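Local coordinates for LPXTG cell wall surface protein (Streptococcus gordonii, PDB 4IGB) that is anchored to the streptococcal cell wall and probably acts as an adhesin, this piece comprising its N-terminal N1 and N2 domains, at residues T188-D200 with E254-S268. Numbering follows the deposited sequence.
Sequences TDLKLVMKPTDID and ENNVSGLALRSNSNS. With NA (sodium ion), chain M; SO4 (sulfate ion), chain J.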
loop_
_atom_site.group_PDB
_atom_site.type_symbol
_atom_site.label_atom_id
_atom_site.label_comp_id
_atom_site.label_asym_id
_atom_site.label_seq_id
_atom_site.Cartn_x
_atom_site.Cartn_y
_atom_site.Cartn_z
ATOM N N THR B 188 13.051 0.016 1.007
ATOM C CA THR B 188 11.693 0.531 1.127
ATOM C C THR B 188 10.978 -0.165 2.288
ATOM O O THR B 188 10.577 -1.316 2.177
ATOM C CB THR B 188 10.891 0.369 -0.193
ATOM O OG1 THR B 188 11.608 0.986 -1.273
ATOM C CG2 THR B 188 9.507 1.022 -0.070
ATOM N N ASP B 189 10.853 0.553 3.402
ATOM C CA ASP B 189 10.196 0.064 4.620
ATOM C C ASP B 189 8.673 0.252 4.570
ATOM O O ASP B 189 7.958 -0.171 5.473
ATOM C CB ASP B 189 10.765 0.799 5.842
ATOM C CG ASP B 189 10.936 2.323 5.599
ATOM O OD1 ASP B 189 10.341 2.867 4.636
ATOM O OD2 ASP B 189 11.679 2.986 6.371
ATOM N N LEU B 190 8.181 0.896 3.521
ATOM C CA LEU B 190 6.743 1.144 3.382
ATOM C C LEU B 190 5.970 -0.135 3.135
ATOM O O LEU B 190 6.423 -1.014 2.405
ATOM C CB LEU B 190 6.478 2.122 2.242
ATOM C CG LEU B 190 7.213 3.462 2.327
ATOM C CD1 LEU B 190 6.930 4.313 1.104
ATOM C CD2 LEU B 190 6.837 4.210 3.618
ATOM N N LYS B 191 4.788 -0.231 3.737
ATOM C CA LYS B 191 3.931 -1.398 3.551
ATOM C C LYS B 191 2.748 -1.035 2.667
ATOM O O LYS B 191 1.842 -0.295 3.071
ATOM C CB LYS B 191 3.475 -1.963 4.903
ATOM C CG LYS B 191 4.644 -2.386 5.802
ATOM C CD LYS B 191 5.539 -3.437 5.148
ATOM C CE LYS B 191 6.832 -3.582 5.948
ATOM N NZ LYS B 191 7.852 -4.416 5.246
ATOM N N LEU B 192 2.757 -1.562 1.453
ATOM C CA LEU B 192 1.760 -1.176 0.475
ATOM C C LEU B 192 0.370 -1.501 0.978
ATOM O O LEU B 192 0.120 -2.599 1.434
ATOM C CB LEU B 192 1.986 -1.916 -0.838
ATOM C CG LEU B 192 0.903 -1.639 -1.867
ATOM C CD1 LEU B 192 0.900 -0.156 -2.262
ATOM C CD2 LEU B 192 1.090 -2.543 -3.096
ATOM N N VAL B 193 -0.541 -0.548 0.858
ATOM C CA VAL B 193 -1.942 -0.805 1.156
ATOM C C VAL B 193 -2.801 -0.685 -0.094
ATOM O O VAL B 193 -2.604 0.207 -0.928
ATOM C CB VAL B 193 -2.473 0.138 2.256
ATOM C CG1 VAL B 193 -3.997 0.038 2.380
ATOM C CG2 VAL B 193 -1.788 -0.171 3.571
ATOM N N MET B 194 -3.735 -1.615 -0.236
ATOM C CA MET B 194 -4.728 -1.535 -1.293
ATOM C C MET B 194 -6.125 -1.553 -0.686
ATOM O O MET B 194 -6.351 -2.168 0.359
ATOM C CB MET B 194 -4.559 -2.669 -2.289
ATOM C CG MET B 194 -3.324 -2.504 -3.197
ATOM S SD MET B 194 -3.326 -3.615 -4.627
ATOM C CE MET B 194 -4.564 -2.828 -5.660
ATOM N N LYS B 195 -7.059 -0.875 -1.336
ATOM C CA LYS B 195 -8.424 -0.818 -0.827
ATOM C C LYS B 195 -9.437 -1.003 -1.957
ATOM O O LYS B 195 -9.983 -0.035 -2.471
ATOM C CB LYS B 195 -8.657 0.503 -0.096
ATOM C CG LYS B 195 -10.065 0.645 0.497
ATOM C CD LYS B 195 -10.227 1.969 1.227
ATOM C CE LYS B 195 -10.100 3.150 0.296
ATOM N NZ LYS B 195 -11.140 3.123 -0.744
ATOM N N PRO B 196 -9.686 -2.253 -2.354
ATOM C CA PRO B 196 -10.666 -2.487 -3.420
ATOM C C PRO B 196 -12.032 -2.022 -2.931
ATOM O O PRO B 196 -12.349 -2.248 -1.762
ATOM C CB PRO B 196 -10.698 -4.011 -3.555
ATOM C CG PRO B 196 -9.573 -4.533 -2.736
ATOM C CD PRO B 196 -9.240 -3.501 -1.713
ATOM N N THR B 197 -12.826 -1.400 -3.793
ATOM C CA THR B 197 -14.183 -1.005 -3.421
ATOM C C THR B 197 -15.174 -1.387 -4.506
ATOM O O THR B 197 -14.801 -1.643 -5.649
ATOM C CB THR B 197 -14.292 0.514 -3.200
ATOM O OG1 THR B 197 -14.009 1.183 -4.430
ATOM C CG2 THR B 197 -13.310 0.975 -2.139
ATOM N N ASP B 198 -16.450 -1.429 -4.146
ATOM C CA ASP B 198 -17.491 -1.612 -5.143
ATOM C C ASP B 198 -17.337 -2.897 -5.922
ATOM O O ASP B 198 -17.618 -2.937 -7.121
ATOM C CB ASP B 198 -17.535 -0.436 -6.136
ATOM C CG ASP B 198 -18.842 -0.414 -6.928
ATOM O OD1 ASP B 198 -19.878 -0.787 -6.331
ATOM O OD2 ASP B 198 -18.838 -0.068 -8.127
ATOM N N ILE B 199 -16.912 -3.958 -5.246
ATOM C CA ILE B 199 -16.875 -5.266 -5.885
ATOM C C ILE B 199 -18.285 -5.854 -5.846
ATOM O O ILE B 199 -18.650 -6.501 -4.856
ATOM C CB ILE B 199 -15.924 -6.229 -5.168
ATOM C CG1 ILE B 199 -14.545 -5.577 -5.017
ATOM C CG2 ILE B 199 -15.876 -7.585 -5.910
ATOM C CD1 ILE B 199 -14.025 -4.972 -6.300
ATOM N N ASP B 200 -19.060 -5.649 -6.914
ATOM C CA ASP B 200 -20.507 -5.838 -6.838
ATOM C C ASP B 200 -21.190 -6.216 -8.141
ATOM O O ASP B 200 -22.411 -6.337 -8.179
ATOM C CB ASP B 200 -21.172 -4.576 -6.267
ATOM C CG ASP B 200 -21.452 -3.518 -7.334
ATOM O OD1 ASP B 200 -20.711 -3.465 -8.329
ATOM O OD2 ASP B 200 -22.416 -2.734 -7.183
ATOM N N GLU B 254 -19.854 1.108 -0.860
ATOM C CA GLU B 254 -18.823 0.581 -1.755
ATOM C C GLU B 254 -17.536 0.212 -1.020
ATOM O O GLU B 254 -16.851 -0.745 -1.393
ATOM C CB GLU B 254 -18.541 1.561 -2.892
ATOM C CG GLU B 254 -19.719 1.666 -3.855
ATOM C CD GLU B 254 -19.496 2.687 -4.937
ATOM O OE1 GLU B 254 -18.403 3.266 -4.977
ATOM O OE2 GLU B 254 -20.411 2.914 -5.752
ATOM N N ASN B 255 -17.229 0.961 0.029
ATOM C CA ASN B 255 -16.078 0.681 0.877
ATOM C C ASN B 255 -16.391 -0.366 1.936
ATOM O O ASN B 255 -15.632 -1.316 2.133
ATOM C CB ASN B 255 -15.625 1.956 1.579
ATOM C CG ASN B 255 -14.864 2.880 0.671
ATOM O OD1 ASN B 255 -13.630 2.835 0.604
ATOM N ND2 ASN B 255 -15.594 3.717 -0.058
ATOM N N ASN B 256 -17.512 -0.178 2.624
ATOM C CA ASN B 256 -17.843 -1.014 3.779
ATOM C C ASN B 256 -18.587 -2.309 3.460
ATOM O O ASN B 256 -18.337 -3.336 4.085
ATOM C CB ASN B 256 -18.591 -0.183 4.831
ATOM C CG ASN B 256 -17.717 0.924 5.422
ATOM O OD1 ASN B 256 -16.642 0.656 5.966
ATOM N ND2 ASN B 256 -18.161 2.172 5.288
ATOM N N VAL B 257 -19.501 -2.263 2.496
ATOM C CA VAL B 257 -20.269 -3.441 2.134
ATOM C C VAL B 257 -19.595 -4.280 1.040
ATOM O O VAL B 257 -19.596 -5.521 1.095
ATOM C CB VAL B 257 -21.688 -3.063 1.667
ATOM C CG1 VAL B 257 -22.383 -4.274 1.063
ATOM C CG2 VAL B 257 -22.503 -2.477 2.839
ATOM N N SER B 258 -19.034 -3.613 0.037
ATOM C CA SER B 258 -18.435 -4.328 -1.083
ATOM C C SER B 258 -16.939 -4.021 -1.273
ATOM O O SER B 258 -16.407 -4.206 -2.362
ATOM C CB SER B 258 -19.200 -4.026 -2.370
ATOM O OG SER B 258 -19.139 -2.638 -2.693
ATOM N N GLY B 259 -16.265 -3.585 -0.214
ATOM C CA GLY B 259 -14.840 -3.301 -0.283
ATOM C C GLY B 259 -14.068 -3.768 0.938
ATOM O O GLY B 259 -14.642 -4.321 1.873
ATOM N N LEU B 260 -12.757 -3.553 0.944
ATOM C CA LEU B 260 -11.941 -3.984 2.066
ATOM C C LEU B 260 -10.577 -3.326 1.983
ATOM O O LEU B 260 -10.264 -2.696 0.981
ATOM C CB LEU B 260 -11.784 -5.508 2.070
ATOM C CG LEU B 260 -11.024 -6.136 0.894
ATOM C CD1 LEU B 260 -10.402 -7.465 1.296
ATOM C CD2 LEU B 260 -11.935 -6.320 -0.310
ATOM N N ALA B 261 -9.770 -3.486 3.030
ATOM C CA ALA B 261 -8.442 -2.897 3.076
ATOM C C ALA B 261 -7.408 -3.955 3.417
ATOM O O ALA B 261 -7.626 -4.790 4.300
ATOM C CB ALA B 261 -8.380 -1.751 4.080
ATOM N N LEU B 262 -6.281 -3.894 2.719
ATOM C CA LEU B 262 -5.211 -4.883 2.830
ATOM C C LEU B 262 -3.864 -4.188 2.993
ATOM O O LEU B 262 -3.481 -3.346 2.160
ATOM C CB LEU B 262 -5.174 -5.756 1.570
ATOM C CG LEU B 262 -6.452 -6.522 1.190
ATOM C CD1 LEU B 262 -6.736 -6.436 -0.288
ATOM C CD2 LEU B 262 -6.327 -7.992 1.593
ATOM N N ARG B 263 -3.165 -4.521 4.072
ATOM C CA ARG B 263 -1.808 -4.047 4.301
ATOM C C ARG B 263 -0.838 -5.191 4.020
ATOM O O ARG B 263 -0.904 -6.232 4.663
ATOM C CB ARG B 263 -1.634 -3.555 5.736
ATOM C CG ARG B 263 -0.166 -3.273 6.117
ATOM C CD ARG B 263 0.061 -3.422 7.602
ATOM N NE ARG B 263 -0.644 -2.420 8.407
ATOM C CZ ARG B 263 -0.835 -2.550 9.718
ATOM N NH1 ARG B 263 -0.394 -3.645 10.341
ATOM N NH2 ARG B 263 -1.460 -1.602 10.407
ATOM N N SER B 264 0.023 -5.009 3.024
ATOM C CA SER B 264 1.004 -6.030 2.650
ATOM C C SER B 264 2.074 -6.273 3.719
ATOM O O SER B 264 2.306 -5.442 4.586
ATOM C CB SER B 264 1.685 -5.668 1.320
ATOM O OG SER B 264 2.704 -6.609 0.992
ATOM N N ASN B 265 2.721 -7.431 3.645
ATOM C CA ASN B 265 3.958 -7.661 4.384
ATOM C C ASN B 265 5.123 -6.836 3.837
ATOM O O ASN B 265 6.150 -6.689 4.509
ATOM C CB ASN B 265 4.352 -9.148 4.321
ATOM C CG ASN B 265 3.501 -10.011 5.216
ATOM O OD1 ASN B 265 2.979 -9.534 6.221
ATOM N ND2 ASN B 265 3.357 -11.289 4.862
ATOM N N SER B 266 4.989 -6.332 2.608
ATOM C CA SER B 266 6.127 -5.678 1.943
ATOM C C SER B 266 5.699 -4.412 1.227
ATOM O O SER B 266 4.586 -3.909 1.431
ATOM C CB SER B 266 6.791 -6.624 0.933
ATOM O OG SER B 266 5.926 -6.882 -0.168
ATOM N N ASN B 267 6.578 -3.905 0.373
ATOM C CA ASN B 267 6.246 -2.741 -0.439
ATOM C C ASN B 267 5.529 -3.157 -1.733
ATOM O O ASN B 267 5.312 -2.343 -2.629
ATOM C CB ASN B 267 7.507 -1.943 -0.758
ATOM C CG ASN B 267 8.552 -2.775 -1.527
ATOM O OD1 ASN B 267 8.698 -3.969 -1.292
ATOM N ND2 ASN B 267 9.259 -2.141 -2.447
ATOM N N SER B 268 5.168 -4.432 -1.839
ATOM C CA SER B 268 4.448 -4.886 -3.026
ATOM C C SER B 268 3.257 -5.792 -2.752
ATOM O O SER B 268 3.077 -6.330 -1.653
ATOM C CB SER B 268 5.396 -5.611 -3.989
ATOM O OG SER B 268 5.861 -6.787 -3.386
HETATM NA NA NA M . -22.073 -0.145 -7.669
HETATM S S SO4 J . -10.163 7.085 -1.432
HETATM O O1 SO4 J . -11.410 6.594 -0.852
HETATM O O2 SO4 J . -9.640 6.097 -2.361
HETATM O O3 SO4 J . -9.203 7.325 -0.356
HETATM O O4 SO4 J . -10.415 8.319 -2.178
HETATM O O HOH W 1 -15.900 3.175 -4.829
HETATM O O HOH W 2 -21.451 2.218 -7.793
#
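M194 and L262 form a hydrogen-bonded antiparallel pair: M194 N donates to L262 O at 3.0 Å and L262 N to M194 O at 2.9 Å. The pairing extends on both sides through S264 N to L192 O, L192 N to S266 O and L260 N to P196 O. This middle is buried and tight. P196 CG lies 3.8 Å from L260 CD2 and its CD also meets L262 CD1, while on the face of V193 its CG2 methyl packs against R263 CB. At G259 the chains close to 3.9 Å between its CA and that of T197, and G259 CA lies against P196 O at 3.1 Å.

D198 N donates to E254 O in helix 250-256, and I199 N to S258 O in the turn that follows. The side chains of D198 and E254 run alongside each other, pointing the same way, with their carboxylates stacked and the planes 25° apart; the sodium ion, 2.6 Å from D198 OD1 and also bound by D200 OD2, T248 and a water, probably eases their repulsion. The looser, partly exposed side is spanned by long side chains and by a water joining T197 OG1 to E254 OE1. K195, its chain curled by chi3 and chi4 near +60°, brings NZ into the carbonyl plane of N255 OD1 at 2.8 Å and makes only a weak bond to a sulfate; S251 O holds N255 ND2, so the amide is gripped at both oxygen and nitrogen. At the far end K191 NZ reaches N265 O, tilted 31° from that carbonyl's plane.

Within the N1 domain, strand 193-194 is outermost in a five-stranded mixed sheet, with strand 261-264 between it and strand 220-226; L192 and M194 rest on strand 268-274 of the eight-stranded sheet.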